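Bifunctional autolysin (Staphylococcus aureus subsp. aureus Mu50, PDB 6FXO) probably cleaves cell-wall peptidoglycan as an N-acetylglucosaminidase of glycoside hydrolase family 73, within an autolysin also assigned an amidase activity. Local coordinates at residues R199-P202 / A203-G206. Sequence-based numbering, arbitrary orientation.
Sequences RWNP and AHPG
Trp200 and Pro205 meet where helix 195-200 gives way to a turn, the carbonyl O of Trp200 lying 3.7 Å from CA of Pro205. The indole of Trp200 leads away from the turn and lies against the side chain of Arg199, CH2 standing over the centre of the guanidinium.

Asn201, the first residue past the helix, has positive phi and turns the chain out of it. It is an example of a side chain reinforcing a backbone reversal, its OD1 taking the N-H of His204. Residues Asn201 to His204 form a beta turn of roughly type I, with Pro202 and Ala203 at its corners. The bond expected of such a turn, His204 N to Asn201 O at 3.2 Å, is weak and strongly bent. The same N-H is gripped more firmly by the side chain: His204 N reaches Asn201 OD1 at 2.8 Å. The angle at the hydrogen is 149°, and the donor is tilted 31° from the carbonyl plane. With CG anti to the backbone N (chi1 -160°), the amide folds back over the turn, and OD1 also comes 3.6 Å from CB of His204. Asn201 O also lies 3.1 Å from Pro205 N, which as a proline nitrogen has no hydrogen to donate.

Pro202 occupies the first corner with a phi suited to its ring. Its carbonyl O packs against Pro205, 3.2 Å from CD.

In the fold, this turn opens the loop linking helix 195-200 to helix 216-231. Pro202 rests back on Tyr196 and Lys197 of the helix just ended, while Trp200 packs against Val45 and Met49 of helix 42-49 and Gln21 of helix 14-22.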
loop_
_atom_site.group_PDB
_atom_site.type_symbol
_atom_site.label_atom_id
_atom_site.label_comp_id
_atom_site.label_asym_id
_atom_site.label_seq_id
_atom_site.Cartn_x
_atom_site.Cartn_y
_atom_site.Cartn_z
ATOM N N ARG A 199 -0.627 10.091 -2.089
ATOM C CA ARG A 199 -1.815 10.888 -2.132
ATOM C C ARG A 199 -1.620 12.345 -2.491
ATOM O O ARG A 199 -2.286 12.801 -3.419
ATOM C CB ARG A 199 -2.629 10.828 -0.799
ATOM C CG ARG A 199 -3.954 11.710 -0.789
ATOM C CD ARG A 199 -4.961 11.297 -1.925
ATOM N NE ARG A 199 -6.122 12.168 -1.991
ATOM C CZ ARG A 199 -6.121 13.430 -2.376
ATOM N NH1 ARG A 199 -4.978 14.011 -2.764
ATOM N NH2 ARG A 199 -7.245 14.128 -2.360
ATOM N N TRP A 200 -0.748 13.055 -1.720
ATOM C CA TRP A 200 -0.407 14.455 -1.879
ATOM C C TRP A 200 0.857 14.792 -2.693
ATOM O O TRP A 200 1.012 15.937 -3.120
ATOM C CB TRP A 200 -0.346 15.027 -0.466
ATOM C CG TRP A 200 -1.477 14.500 0.376
ATOM C CD1 TRP A 200 -1.416 13.519 1.315
ATOM C CD2 TRP A 200 -2.851 14.888 0.288
ATOM N NE1 TRP A 200 -2.677 13.271 1.818
ATOM C CE2 TRP A 200 -3.570 14.099 1.211
ATOM C CE3 TRP A 200 -3.541 15.825 -0.479
ATOM C CZ2 TRP A 200 -4.949 14.220 1.385
ATOM C CZ3 TRP A 200 -4.910 15.945 -0.306
ATOM C CH2 TRP A 200 -5.596 15.150 0.618
ATOM N N ASN A 201 1.753 13.802 -2.901
ATOM C CA ASN A 201 2.976 14.018 -3.650
ATOM C C ASN A 201 3.713 15.281 -3.212
ATOM O O ASN A 201 3.794 16.176 -4.029
ATOM C CB ASN A 201 2.666 14.156 -5.135
ATOM C CG ASN A 201 3.851 13.908 -6.024
ATOM O OD1 ASN A 201 4.899 14.545 -5.875
ATOM N ND2 ASN A 201 3.742 13.069 -7.031
ATOM N N PRO A 202 4.277 15.394 -1.991
ATOM C CA PRO A 202 4.957 16.660 -1.715
ATOM C C PRO A 202 6.099 17.080 -2.738
ATOM O O PRO A 202 6.243 18.291 -2.867
ATOM C CB PRO A 202 5.428 16.494 -0.264
ATOM C CG PRO A 202 4.413 15.479 0.347
ATOM C CD PRO A 202 4.078 14.561 -0.780
ATOM N N ALA A 203 6.922 16.206 -3.424
ATOM C CA ALA A 203 7.924 16.778 -4.327
ATOM C C ALA A 203 7.263 17.550 -5.493
ATOM O O ALA A 203 7.788 18.578 -5.922
ATOM C CB ALA A 203 8.831 15.682 -4.871
ATOM N N HIS A 204 6.119 17.037 -6.009
ATOM C CA HIS A 204 5.387 17.660 -7.095
ATOM C C HIS A 204 3.898 17.688 -6.736
ATOM O O HIS A 204 3.138 16.856 -7.256
ATOM C CB HIS A 204 5.658 16.984 -8.451
ATOM C CG HIS A 204 7.102 16.655 -8.651
ATOM N ND1 HIS A 204 8.018 17.593 -9.078
ATOM C CD2 HIS A 204 7.800 15.544 -8.330
ATOM C CE1 HIS A 204 9.234 17.064 -9.004
ATOM N NE2 HIS A 204 9.125 15.829 -8.551
ATOM N N PRO A 205 3.453 18.612 -5.872
ATOM C CA PRO A 205 2.017 18.607 -5.547
ATOM C C PRO A 205 1.099 18.742 -6.745
ATOM O O PRO A 205 1.352 19.491 -7.685
ATOM C CB PRO A 205 1.831 19.856 -4.690
ATOM C CG PRO A 205 3.150 20.022 -3.973
ATOM C CD PRO A 205 4.209 19.580 -5.013
ATOM N N GLY A 206 0.016 17.984 -6.680
ATOM C CA GLY A 206 -0.975 17.978 -7.723
ATOM C C GLY A 206 -0.518 17.058 -8.835
ATOM O O GLY A 206 -1.232 16.905 -9.817
#